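PDB 1YUD: DUF985 domain-containing protein from Shewanella oneidensis, which is of unknown function but belongs to the cupin superfamily, whose beta-barrel in relatives often houses small-molecule binding or catalysis. Local coordinates for residues Met11-Asp16 against Asp124-Val129; Asp16-Leu21 against Gly29-Ser34; Glu71-Tyr74 against Ser80-Ile83; Ile83-Pro88 against Leu110-Cys115; Ala149-Tyr154 against Ala159-Leu164. All blocks are in the same frame, centred on the assembly; numbering follows the deposited sequence.

Interaction 1 (Met11-Asp16 against Asp124-Val129); sequences MQNADD and DGFSLV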
# COMPACT_ATOMS: atom_id res chain seq x y z
N MSE A 11 0.79 11.63 18.83
CA MSE A 11 -0.68 11.83 19.03
C MSE A 11 -1.26 12.59 17.84
O MSE A 11 -2.30 13.24 17.95
CB MSE A 11 -0.92 12.62 20.33
CG MSE A 11 -2.38 12.72 20.74
SE MSE A 11 -3.24 10.99 20.85
CE MSE A 11 -4.20 11.05 19.17
N GLN A 12 -0.58 12.48 16.70
CA GLN A 12 -1.00 13.13 15.47
C GLN A 12 -2.50 12.98 15.21
O GLN A 12 -3.12 12.02 15.66
CB GLN A 12 -0.23 12.56 14.27
CG GLN A 12 1.12 13.22 14.00
CD GLN A 12 1.81 12.64 12.77
OE1 GLN A 12 2.64 13.30 12.15
NE2 GLN A 12 1.48 11.40 12.43
N ASN A 13 -3.06 13.94 14.48
CA ASN A 13 -4.47 13.90 14.15
C ASN A 13 -4.69 14.21 12.67
O ASN A 13 -3.77 14.65 11.98
CB ASN A 13 -5.26 14.89 15.00
CG ASN A 13 -6.64 14.37 15.36
OD1 ASN A 13 -6.77 13.43 16.15
ND2 ASN A 13 -7.67 14.97 14.79
N ALA A 14 -5.91 14.00 12.20
CA ALA A 14 -6.25 14.23 10.81
C ALA A 14 -5.77 15.57 10.25
O ALA A 14 -5.50 15.70 9.06
CB ALA A 14 -7.75 14.10 10.62
N ASP A 15 -5.64 16.56 11.12
CA ASP A 15 -5.21 17.88 10.67
C ASP A 15 -3.75 17.90 10.24
O ASP A 15 -3.38 18.60 9.29
CB ASP A 15 -5.44 18.90 11.79
CG ASP A 15 -6.91 19.04 12.14
OD1 ASP A 15 -7.72 19.33 11.23
OD2 ASP A 15 -7.26 18.85 13.33
N ASP A 16 -2.93 17.12 10.93
CA ASP A 16 -1.51 17.03 10.63
C ASP A 16 -1.31 16.36 9.28
O ASP A 16 -0.52 16.82 8.45
CB ASP A 16 -0.79 16.21 11.69
CG ASP A 16 -0.84 16.85 13.05
OD1 ASP A 16 -1.95 17.26 13.47
OD2 ASP A 16 0.21 16.96 13.70
N ASP A 124 -14.82 6.75 16.08
CA ASP A 124 -14.59 8.17 15.78
C ASP A 124 -13.08 8.41 15.86
O ASP A 124 -12.39 7.86 16.72
CB ASP A 124 -15.30 9.10 16.78
CG ASP A 124 -16.83 9.11 16.61
OD1 ASP A 124 -17.31 9.00 15.46
OD2 ASP A 124 -17.53 9.24 17.63
N GLY A 125 -12.58 9.23 14.95
CA GLY A 125 -11.16 9.52 14.92
C GLY A 125 -10.77 9.76 13.47
O GLY A 125 -11.58 10.29 12.71
N PHE A 126 -9.56 9.36 13.09
CA PHE A 126 -9.14 9.57 11.70
C PHE A 126 -8.62 8.28 11.07
O PHE A 126 -8.35 7.30 11.76
CB PHE A 126 -8.03 10.61 11.63
CG PHE A 126 -6.73 10.12 12.17
CD1 PHE A 126 -6.55 9.99 13.55
CD2 PHE A 126 -5.70 9.77 11.32
CE1 PHE A 126 -5.34 9.53 14.06
CE2 PHE A 126 -4.50 9.30 11.81
CZ PHE A 126 -4.32 9.18 13.19
N SER A 127 -8.45 8.31 9.75
CA SER A 127 -7.93 7.16 9.04
C SER A 127 -7.19 7.49 7.76
O SER A 127 -7.78 7.95 6.78
CB SER A 127 -9.04 6.17 8.75
OG SER A 127 -9.44 5.56 9.94
N LEU A 128 -5.88 7.26 7.80
CA LEU A 128 -5.01 7.48 6.65
C LEU A 128 -4.98 6.11 5.97
O LEU A 128 -4.83 5.08 6.63
CB LEU A 128 -3.60 7.87 7.10
CG LEU A 128 -2.70 8.14 5.89
CD1 LEU A 128 -3.22 9.35 5.16
CD2 LEU A 128 -1.25 8.35 6.31
N VAL A 129 -5.11 6.12 4.66
CA VAL A 129 -5.17 4.89 3.90
C VAL A 129 -4.46 4.99 2.56
O VAL A 129 -4.43 6.05 1.93
CB VAL A 129 -6.66 4.52 3.67
CG1 VAL A 129 -6.93 4.18 2.22
CG2 VAL A 129 -7.04 3.41 4.60

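Interaction 2 (Asp16-Leu21 against Gly29-Ser34); sequences DFIKFL and GGFYRS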
# COMPACT_ATOMS: atom_id res chain seq x y z
N ASP A 16 -2.93 17.12 10.93
CA ASP A 16 -1.51 17.03 10.63
C ASP A 16 -1.31 16.36 9.28
O ASP A 16 -0.52 16.82 8.45
CB ASP A 16 -0.79 16.21 11.69
CG ASP A 16 -0.84 16.85 13.05
OD1 ASP A 16 -1.95 17.26 13.47
OD2 ASP A 16 0.21 16.96 13.70
N PHE A 17 -2.04 15.27 9.07
CA PHE A 17 -1.96 14.52 7.83
C PHE A 17 -2.43 15.30 6.62
O PHE A 17 -1.71 15.41 5.63
CB PHE A 17 -2.76 13.21 7.95
CG PHE A 17 -2.02 12.12 8.67
CD1 PHE A 17 -2.52 11.57 9.84
CD2 PHE A 17 -0.78 11.69 8.21
CE1 PHE A 17 -1.80 10.60 10.54
CE2 PHE A 17 -0.05 10.72 8.90
CZ PHE A 17 -0.57 10.18 10.06
N ILE A 18 -3.63 15.87 6.69
CA ILE A 18 -4.13 16.63 5.56
C ILE A 18 -3.14 17.75 5.21
O ILE A 18 -2.95 18.07 4.03
CB ILE A 18 -5.54 17.22 5.84
CG1 ILE A 18 -5.51 18.13 7.07
CG2 ILE A 18 -6.53 16.11 6.06
CD1 ILE A 18 -5.18 19.58 6.75
N LYS A 19 -2.49 18.30 6.24
CA LYS A 19 -1.54 19.39 6.04
C LYS A 19 -0.21 18.93 5.44
O LYS A 19 0.14 19.33 4.34
CB LYS A 19 -1.26 20.10 7.37
CG LYS A 19 -0.34 21.31 7.22
CD LYS A 19 0.25 21.74 8.55
CE LYS A 19 1.30 22.84 8.37
NZ LYS A 19 2.04 23.14 9.64
N PHE A 20 0.52 18.09 6.17
CA PHE A 20 1.80 17.59 5.70
C PHE A 20 1.71 16.86 4.37
O PHE A 20 2.60 16.98 3.53
CB PHE A 20 2.43 16.67 6.73
CG PHE A 20 2.95 17.39 7.93
CD1 PHE A 20 3.94 18.36 7.79
CD2 PHE A 20 2.45 17.11 9.19
CE1 PHE A 20 4.43 19.03 8.90
CE2 PHE A 20 2.94 17.78 10.32
CZ PHE A 20 3.93 18.74 10.17
N LEU A 21 0.65 16.08 4.19
CA LEU A 21 0.47 15.34 2.95
C LEU A 21 -0.33 16.13 1.91
O LEU A 21 -0.57 15.65 0.81
CB LEU A 21 -0.20 13.99 3.22
CG LEU A 21 0.50 13.02 4.18
CD1 LEU A 21 -0.35 11.76 4.33
CD2 LEU A 21 1.88 12.66 3.66
N GLY A 29 -15.84 12.08 -1.54
CA GLY A 29 -15.80 12.29 -0.11
C GLY A 29 -14.38 12.12 0.41
O GLY A 29 -13.46 11.80 -0.35
N GLY A 30 -14.19 12.35 1.71
CA GLY A 30 -12.87 12.22 2.30
C GLY A 30 -11.82 13.17 1.74
O GLY A 30 -12.13 14.14 1.04
N PHE A 31 -10.56 12.88 2.06
CA PHE A 31 -9.42 13.67 1.63
C PHE A 31 -8.40 12.81 0.89
O PHE A 31 -8.25 11.64 1.18
CB PHE A 31 -8.77 14.31 2.85
CG PHE A 31 -9.63 15.33 3.51
CD1 PHE A 31 -9.83 16.57 2.91
CD2 PHE A 31 -10.27 15.05 4.71
CE1 PHE A 31 -10.65 17.53 3.51
CE2 PHE A 31 -11.09 16.00 5.32
CZ PHE A 31 -11.28 17.25 4.72
N TYR A 32 -7.69 13.40 -0.06
CA TYR A 32 -6.71 12.65 -0.83
C TYR A 32 -5.59 13.50 -1.43
O TYR A 32 -5.63 14.72 -1.40
CB TYR A 32 -7.42 11.90 -1.95
CG TYR A 32 -7.44 12.65 -3.25
CD1 TYR A 32 -6.54 12.34 -4.26
CD2 TYR A 32 -8.37 13.66 -3.48
CE1 TYR A 32 -6.57 13.02 -5.48
CE2 TYR A 32 -8.40 14.35 -4.71
CZ TYR A 32 -7.50 14.02 -5.70
OH TYR A 32 -7.52 14.68 -6.91
N ARG A 33 -4.60 12.81 -2.01
CA ARG A 33 -3.44 13.44 -2.65
C ARG A 33 -2.69 12.31 -3.34
O ARG A 33 -2.35 11.32 -2.69
CB ARG A 33 -2.50 14.08 -1.60
CG ARG A 33 -1.63 15.24 -2.11
CD ARG A 33 -0.80 14.93 -3.37
NE ARG A 33 -0.93 16.01 -4.36
CZ ARG A 33 -0.41 16.01 -5.59
NH1 ARG A 33 0.31 14.97 -6.04
NH2 ARG A 33 -0.63 17.04 -6.39
N SER A 34 -2.44 12.43 -4.64
CA SER A 34 -1.70 11.38 -5.33
C SER A 34 -0.30 11.34 -4.76
O SER A 34 0.28 12.37 -4.45
CB SER A 34 -1.62 11.66 -6.81
OG SER A 34 -2.91 11.88 -7.33

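Interaction 3 (Glu71-Tyr74 against Ser80-Ile83); sequences EMWY and SLTI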
# COMPACT_ATOMS: atom_id res chain seq x y z
N GLU A 71 -8.45 -2.10 -6.97
CA GLU A 71 -7.83 -1.11 -6.13
C GLU A 71 -7.31 -1.79 -4.88
O GLU A 71 -8.05 -2.46 -4.17
CB GLU A 71 -8.84 -0.03 -5.77
CG GLU A 71 -8.22 1.23 -5.21
CD GLU A 71 -9.26 2.30 -4.92
OE1 GLU A 71 -9.90 2.26 -3.84
OE2 GLU A 71 -9.45 3.18 -5.78
N MSE A 72 -6.03 -1.64 -4.61
CA MSE A 72 -5.52 -2.24 -3.42
C MSE A 72 -5.65 -1.22 -2.29
O MSE A 72 -5.61 -0.01 -2.52
CB MSE A 72 -4.07 -2.69 -3.63
CG MSE A 72 -3.96 -4.08 -4.29
SE MSE A 72 -4.58 -5.53 -3.14
CE MSE A 72 -3.23 -5.38 -1.76
N TRP A 73 -5.86 -1.70 -1.08
CA TRP A 73 -5.99 -0.82 0.05
C TRP A 73 -4.96 -1.16 1.09
O TRP A 73 -4.89 -2.30 1.56
CB TRP A 73 -7.40 -0.93 0.65
CG TRP A 73 -8.45 -0.18 -0.13
CD1 TRP A 73 -8.75 -0.33 -1.46
CD2 TRP A 73 -9.34 0.83 0.37
NE1 TRP A 73 -9.78 0.51 -1.81
CE2 TRP A 73 -10.17 1.23 -0.70
CE3 TRP A 73 -9.53 1.42 1.63
CZ2 TRP A 73 -11.17 2.21 -0.56
CZ3 TRP A 73 -10.53 2.38 1.77
CH2 TRP A 73 -11.34 2.77 0.68
N TYR A 74 -4.15 -0.19 1.46
CA TYR A 74 -3.13 -0.41 2.48
C TYR A 74 -3.57 0.37 3.71
O TYR A 74 -4.38 1.29 3.60
CB TYR A 74 -1.78 0.07 1.95
CG TYR A 74 -1.36 -0.68 0.70
CD1 TYR A 74 -0.66 -1.88 0.79
CD2 TYR A 74 -1.77 -0.25 -0.55
CE1 TYR A 74 -0.37 -2.63 -0.34
CE2 TYR A 74 -1.50 -1.00 -1.69
CZ TYR A 74 -0.81 -2.19 -1.57
OH TYR A 74 -0.62 -2.99 -2.67
N SER A 80 -9.64 1.58 12.07
CA SER A 80 -10.03 0.49 11.19
C SER A 80 -11.26 0.93 10.40
O SER A 80 -12.15 1.56 10.96
CB SER A 80 -10.38 -0.75 12.01
OG SER A 80 -11.73 -0.66 12.42
N LEU A 81 -11.31 0.60 9.12
CA LEU A 81 -12.44 0.97 8.27
C LEU A 81 -13.34 -0.23 8.00
O LEU A 81 -13.26 -1.25 8.67
CB LEU A 81 -11.95 1.55 6.94
CG LEU A 81 -10.86 2.62 7.04
CD1 LEU A 81 -10.48 3.08 5.66
CD2 LEU A 81 -11.34 3.79 7.86
N THR A 82 -14.19 -0.10 7.00
CA THR A 82 -15.07 -1.19 6.64
C THR A 82 -15.47 -0.95 5.21
O THR A 82 -16.05 0.08 4.89
CB THR A 82 -16.32 -1.22 7.52
OG1 THR A 82 -15.91 -1.37 8.88
CG2 THR A 82 -17.22 -2.38 7.14
N ILE A 83 -15.13 -1.89 4.35
CA ILE A 83 -15.45 -1.74 2.95
C ILE A 83 -16.77 -2.42 2.66
O ILE A 83 -16.89 -3.63 2.78
CB ILE A 83 -14.37 -2.36 2.06
CG1 ILE A 83 -12.97 -2.02 2.60
CG2 ILE A 83 -14.54 -1.89 0.63
CD1 ILE A 83 -12.59 -0.58 2.44

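Interaction 4 (Ile83-Pro88 against Leu110-Cys115); sequences IYMISP and LVPKGC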
# COMPACT_ATOMS: atom_id res chain seq x y z
N ILE A 83 -15.13 -1.89 4.35
CA ILE A 83 -15.45 -1.74 2.95
C ILE A 83 -16.77 -2.42 2.66
O ILE A 83 -16.89 -3.63 2.78
CB ILE A 83 -14.37 -2.36 2.06
CG1 ILE A 83 -12.97 -2.02 2.60
CG2 ILE A 83 -14.54 -1.89 0.63
CD1 ILE A 83 -12.59 -0.58 2.44
N TYR A 84 -17.76 -1.63 2.29
CA TYR A 84 -19.06 -2.17 1.96
C TYR A 84 -19.07 -2.28 0.45
O TYR A 84 -18.91 -1.29 -0.26
CB TYR A 84 -20.17 -1.24 2.46
CG TYR A 84 -20.10 -0.93 3.95
CD1 TYR A 84 -19.13 -0.08 4.45
CD2 TYR A 84 -21.00 -1.50 4.84
CE1 TYR A 84 -19.05 0.20 5.81
CE2 TYR A 84 -20.94 -1.22 6.20
CZ TYR A 84 -19.96 -0.36 6.69
OH TYR A 84 -19.90 -0.06 8.04
N MSE A 85 -19.24 -3.50 -0.05
CA MSE A 85 -19.26 -3.75 -1.49
C MSE A 85 -20.56 -4.41 -1.91
O MSE A 85 -21.10 -5.25 -1.18
CB MSE A 85 -18.08 -4.66 -1.87
CG MSE A 85 -16.71 -4.08 -1.56
SE MSE A 85 -15.41 -5.45 -1.11
CE MSE A 85 -15.66 -6.50 -2.72
N ILE A 86 -21.05 -4.03 -3.08
CA ILE A 86 -22.29 -4.58 -3.63
C ILE A 86 -22.02 -5.17 -5.02
O ILE A 86 -21.77 -4.42 -5.99
CB ILE A 86 -23.37 -3.46 -3.72
CG1 ILE A 86 -23.70 -2.94 -2.31
CG2 ILE A 86 -24.63 -3.99 -4.38
CD1 ILE A 86 -24.58 -1.72 -2.29
N SER A 87 -22.08 -6.50 -5.13
CA SER A 87 -21.83 -7.19 -6.40
C SER A 87 -22.82 -6.73 -7.45
O SER A 87 -23.90 -6.26 -7.13
CB SER A 87 -21.93 -8.73 -6.23
OG SER A 87 -23.26 -9.23 -6.26
N PRO A 88 -22.46 -6.86 -8.73
CA PRO A 88 -23.40 -6.43 -9.77
C PRO A 88 -24.71 -7.22 -9.67
O PRO A 88 -25.73 -6.82 -10.23
CB PRO A 88 -22.64 -6.68 -11.07
CG PRO A 88 -21.70 -7.80 -10.71
CD PRO A 88 -21.23 -7.41 -9.33
N LEU A 110 -8.35 -6.06 -1.17
CA LEU A 110 -8.50 -5.83 -2.58
C LEU A 110 -9.96 -5.69 -2.99
O LEU A 110 -10.73 -6.64 -2.94
CB LEU A 110 -7.81 -6.98 -3.33
CG LEU A 110 -7.87 -7.05 -4.84
CD1 LEU A 110 -9.21 -7.60 -5.25
CD2 LEU A 110 -7.61 -5.67 -5.44
N VAL A 111 -10.35 -4.49 -3.38
CA VAL A 111 -11.71 -4.23 -3.80
C VAL A 111 -11.79 -4.44 -5.31
O VAL A 111 -11.35 -3.61 -6.11
CB VAL A 111 -12.16 -2.79 -3.37
CG1 VAL A 111 -11.04 -1.80 -3.58
CG2 VAL A 111 -13.40 -2.38 -4.15
N PRO A 112 -12.35 -5.60 -5.72
CA PRO A 112 -12.51 -6.00 -7.13
C PRO A 112 -13.21 -4.98 -7.99
O PRO A 112 -14.20 -4.39 -7.58
CB PRO A 112 -13.30 -7.31 -7.03
CG PRO A 112 -14.07 -7.17 -5.76
CD PRO A 112 -13.04 -6.55 -4.83
N LYS A 113 -12.70 -4.79 -9.20
CA LYS A 113 -13.28 -3.84 -10.13
C LYS A 113 -14.70 -4.22 -10.52
O LYS A 113 -15.15 -5.34 -10.24
CB LYS A 113 -12.43 -3.72 -11.39
CG LYS A 113 -12.28 -5.01 -12.19
CD LYS A 113 -11.40 -4.79 -13.42
CE LYS A 113 -11.23 -6.06 -14.23
NZ LYS A 113 -10.34 -5.85 -15.41
N GLY A 114 -15.40 -3.28 -11.15
CA GLY A 114 -16.76 -3.52 -11.59
C GLY A 114 -17.80 -3.59 -10.49
O GLY A 114 -18.98 -3.78 -10.77
N CYS A 115 -17.37 -3.44 -9.24
CA CYS A 115 -18.30 -3.49 -8.13
C CYS A 115 -18.49 -2.12 -7.47
O CYS A 115 -17.55 -1.31 -7.42
CB CYS A 115 -17.82 -4.49 -7.08
SG CYS A 115 -16.89 -3.74 -5.73

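Interaction 5 (Ala149-Tyr154 against Ala159-Leu164); sequences ALLAMY and AVVQKL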
# COMPACT_ATOMS: atom_id res chain seq x y z
N ALA A 149 -30.74 6.13 -7.55
CA ALA A 149 -30.45 4.90 -8.28
C ALA A 149 -30.13 3.74 -7.35
O ALA A 149 -30.51 2.60 -7.62
CB ALA A 149 -29.29 5.14 -9.25
N LEU A 150 -29.44 4.03 -6.25
CA LEU A 150 -29.06 2.98 -5.31
C LEU A 150 -30.21 2.34 -4.54
O LEU A 150 -30.09 1.19 -4.11
CB LEU A 150 -28.00 3.51 -4.34
CG LEU A 150 -26.66 3.85 -5.00
CD1 LEU A 150 -25.68 4.26 -3.92
CD2 LEU A 150 -26.15 2.66 -5.79
N LEU A 151 -31.30 3.06 -4.35
CA LEU A 151 -32.46 2.47 -3.66
C LEU A 151 -33.32 1.79 -4.72
O LEU A 151 -34.11 0.90 -4.41
CB LEU A 151 -33.26 3.54 -2.92
CG LEU A 151 -32.76 3.88 -1.51
CD1 LEU A 151 -32.70 2.61 -0.67
CD2 LEU A 151 -31.40 4.52 -1.60
N ALA A 152 -33.17 2.22 -5.97
CA ALA A 152 -33.89 1.62 -7.08
C ALA A 152 -33.30 0.23 -7.13
O ALA A 152 -33.84 -0.72 -6.56
CB ALA A 152 -33.60 2.37 -8.37
N MSE A 153 -32.16 0.10 -7.81
CA MSE A 153 -31.47 -1.17 -7.89
C MSE A 153 -31.08 -1.46 -6.44
O MSE A 153 -30.89 -0.53 -5.65
CB MSE A 153 -30.24 -1.04 -8.80
CG MSE A 153 -29.19 -0.00 -8.35
SE MSE A 153 -27.96 0.71 -9.73
CE MSE A 153 -27.21 -0.95 -10.40
N TYR A 154 -30.98 -2.72 -6.06
CA TYR A 154 -30.61 -3.09 -4.69
C TYR A 154 -31.48 -2.41 -3.63
O TYR A 154 -31.02 -1.50 -2.94
CB TYR A 154 -29.14 -2.73 -4.40
CG TYR A 154 -28.20 -2.86 -5.56
CD1 TYR A 154 -28.18 -4.01 -6.35
CD2 TYR A 154 -27.35 -1.82 -5.90
CE1 TYR A 154 -27.33 -4.12 -7.45
CE2 TYR A 154 -26.50 -1.92 -7.00
CZ TYR A 154 -26.49 -3.06 -7.76
OH TYR A 154 -25.67 -3.13 -8.86
N ALA A 159 -30.62 0.17 4.33
CA ALA A 159 -29.91 0.50 5.56
C ALA A 159 -28.51 1.10 5.38
O ALA A 159 -28.19 2.13 5.98
CB ALA A 159 -29.84 -0.74 6.45
N VAL A 160 -27.67 0.46 4.57
CA VAL A 160 -26.31 0.94 4.35
C VAL A 160 -26.23 1.94 3.20
O VAL A 160 -25.29 2.73 3.13
CB VAL A 160 -25.34 -0.23 4.07
CG1 VAL A 160 -25.46 -0.66 2.62
CG2 VAL A 160 -23.92 0.17 4.42
N VAL A 161 -27.19 1.90 2.29
CA VAL A 161 -27.20 2.84 1.17
C VAL A 161 -27.45 4.25 1.71
O VAL A 161 -26.97 5.24 1.15
CB VAL A 161 -28.30 2.49 0.15
CG1 VAL A 161 -28.20 3.41 -1.05
CG2 VAL A 161 -28.16 1.04 -0.29
N GLN A 162 -28.19 4.33 2.82
CA GLN A 162 -28.51 5.60 3.47
C GLN A 162 -27.35 6.15 4.28
O GLN A 162 -27.51 7.12 5.02
CB GLN A 162 -29.70 5.44 4.41
CG GLN A 162 -31.01 5.08 3.77
CD GLN A 162 -32.15 5.05 4.78
OE1 GLN A 162 -32.02 4.46 5.86
NE2 GLN A 162 -33.26 5.69 4.44
N LYS A 163 -26.19 5.52 4.17
CA LYS A 163 -25.02 5.99 4.91
C LYS A 163 -23.88 6.34 3.96
O LYS A 163 -23.20 7.36 4.13
CB LYS A 163 -24.54 4.94 5.92
CG LYS A 163 -25.33 4.94 7.22
CD LYS A 163 -26.83 4.70 6.99
CE LYS A 163 -27.60 4.77 8.31
NZ LYS A 163 -29.07 4.53 8.15
N LEU A 164 -23.69 5.50 2.95
CA LEU A 164 -22.63 5.69 1.97
C LEU A 164 -23.18 6.24 0.66
O LEU A 164 -22.70 5.90 -0.42
CB LEU A 164 -21.91 4.36 1.69
CG LEU A 164 -21.47 3.51 2.89
CD1 LEU A 164 -20.80 2.25 2.39
CD2 LEU A 164 -20.52 4.29 3.76

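Interaction 1 (Met11-Asp16 against Asp124-Val129)
The carbonyl O of Asn13, whose CA lies over the ring of Phe126, accepts a backbone hydrogen bond from Asp16 N at 2.8 Å. Asn13 is the N-cap residue of helix 14-20, and this bond closes the turn on which the chain passes across the phenyl group. Against that turn Phe126 contributes more buried surface than any other residue. Its CB meets Ala14 CB at 3.6 Å, and the CA atoms of these two residues are 5.6 Å apart, so the first turn of the helix packs directly on the backbone at Phe126. The ring lies against the backbone of the turn: Ala14 N and Asn13 CA are over one face, with Ala14 N standing 4.0 Å from Phe126 CG. Farther out, Gln12 O approaches the ring obliquely, 3.7 Å from Phe126 CE1. A chi1 of 71° sets Phe126 CG between its own N and carbonyl carbon, turning the ring toward the incoming segment. Just before it, Gly125 has phi/psi of 148°/-146°, where a side chain would collide with the carbonyl O of Asp124, and its N is bound by Thr58 OG1. Ala14 also touches Leu55 and Arg57 of strand 50-57, while Gln12 NE2 makes a weak hydrogen bond to Leu99 O of the second subunit. Phe126 and Leu128 face the helix, whereas Ser127 and Val129 turn to Leu81 in the opposing sheet. Such alternation is typical of a beta-barrel strand, here in a cupin fold, with one side turned to the interior and the other, in this protein, covered by helix 14-20.

Interaction 2 (Asp16-Leu21 against Gly29-Ser34)
Apolar contact between helix 14-20 and strand 31-37 is made by Ile18 and Phe31, whose side chains lie side by side and point the same way. The gamma-branch methyl does the touching: Ile18 CG2 sits over one face of the phenyl ring, 4.1 Å from Phe31 CG and just as near Phe31 CD2. With chi1 at 59°, CG1 of Ile18 is placed between the backbone N and carbonyl carbon, which presents CG2 to the ring while the ethyl arm leads away. Leu23 touches both residues, and Leu55 and Arg57 of strand 50-57 also pack on Phe31.

A second, polar-to-aliphatic meeting occurs where the helix runs out. Here Leu21 O faces the aliphatic part of Arg33, lying nearest Arg33 CG (3.1 Å), with CB a little farther. The arginine chain bends at chi2 and chi3, carrying the guanidinium off from the helix.

Hydrogen bonds are found inside each segment. Arg33 NH1 donates to Ser34 O at 3.0 Å with an angle of 164° at the hydrogen; the acceptor lies in the guanidinium plane, although the donor is tilted from the carbonyl plane. On the helical side, Phe20 N and Leu21 N bond to Asp16 O and Phe17 O, respectively. Leu101 of the second subunit packs on Phe17, Phe20 and Leu21. The arrangement is a helix laid on the face of an antiparallel sheet, here the larger sheet of the cupin fold at its dimer-facing side.

Interaction 3 (Glu71-Tyr74 against Ser80-Ile83)
Trp73 presents one face of its indole to the terminal methyl of Ile83, joining the two sheets of the cupin beta-barrel through its interior. The two side chains come from opposite directions, strand 71-76 supplying the ring and strand 81-86 the methyl. Ile83 CD1 stands 3.8 Å from the centroid of the six-membered ring of Trp73 and 17° off its normal, a CH-pi contact. Leu81, two residues earlier on the same strand, instead reaches the edge of the indole: its CD1 lies near the ring plane, 4.0 Å from Trp73 CZ3, and the two side chains cross at about a right angle. One methyl thus covers a face while another abuts the rim. Without the indole, as with an alanine here, a gap would probably open between the sheets and the methyls of Ile83 and Leu81 would lose the surface they pack on. Cys131 and Val111 also touch the indole, and all three residues that meet here are buried. The pyrrole N-H turns to its own strand, where Trp73 NE1 makes a weak hydrogen bond to Glu71 OE1, 2.7 Å long but bent to 120° at the hydrogen.

Interaction 4 (Ile83-Pro88 against Leu110-Cys115)
Met85, present as selenomethionine, and Cys115 bury the most surface in this contact, and Val111 follows. The Met85 chain starts with CG anti to the carbonyl carbon (chi1 -61°) and bends at chi2 and chi3, a course that brings its terminal methyl onto a proline. There Met85 CE lies 3.4 Å from Pro112 CD, with CG of the same ring almost as near, and the two side chains cross at about a right angle. Cys115 comes to the base of the same chain: its SG is 4.1 Å from Met85 CB and scarcely farther from CG. The selenomethionine therefore meets proline carbons at its end and a sulfur at its root. Cys115 CB also faces Ile86 O, 4.1 Å away. Val111, though buried, brings its side chain no nearer than 4.5 Å to segment 83-88; it touches Phe117, while Phe117 and Thr93 pack on Met85. Val111 pairs with Glu71 in one sheet, while Ile116, just after the segment, pairs with Ile86 in the other. The arrangement is that of a connection between the two sheets of a cupin barrel, with the turn from strand 109-111 to strand 116-121 folded against an inward-facing side chain of strand 81-86.

Interaction 5 (Ala149-Tyr154 against Ala159-Leu164)
Apolar packing is the whole of the meeting between these segments, and it centres on one methyl of Val161. Its CG1 approaches two consecutive leucines: Leu150 CB at 3.3 Å and Leu151 CD2 at 3.4 Å. The leucines present different parts of themselves. Leu150 offers the root of its side chain and, less closely, CD1, 3.9 Å from Val161 CG1, the two side chains meeting at a slant. Leu151 extends a branch end instead and runs alongside the valine, antiparallel to it, its CD2 also lying 4.1 Å from Val161 CB. The valine torsion explains which methyl is used: CG1 stands anti to the backbone N (chi1 -175°), projecting toward helix 147-152. The CA atoms of Leu150 and Val161 are 6.7 Å apart, a close approach.

The two helices, 147-152 and 158-161, form a short C-terminal helical pair laid on the outer side of the smaller cupin sheet. Leu150, Val160 and Leu164 rest on Phe64 of strand 62-66, and Val160 and Leu164 also touch Tyr84.

The hydrogen bonds near the contact shape the helix ends. Val160 O accepts from two backbone donors, Lys163 N at 3.1 Å and Leu164 N at 3.2 Å, as the chain leaves helix 158-161. The bond from Met153 N to Ala149 O near the end of the other helix is weak. Among side chains, Lys163 NZ curls back to Ala159 O in a weak bond, while Gln162 OE1 accepts from NZ of Lys158, which lies just before segment 159-164.

From the N terminus, interaction 1 joins the chain start to strand 126-133 and closes a long loop inside which interactions 2, 3 and 4 are all nested. Interaction 2 shares Asp16 with it and closes a short loop back onto strand 31-37; Phe17 then touches Phe126 and Leu128. Interactions 3 and 4 follow in series, meeting at Ile83: the first bridges the two sheets through the barrel interior, the second brings the chain back to strand 81-86 from the turn after strand 109-111. Interaction 5 closes a short loop between helices 147-152 and 158-161, after interaction 1 has closed, and reaches interaction 4 through the outer side of strand 81-86, where Ile86 packs on Tyr154.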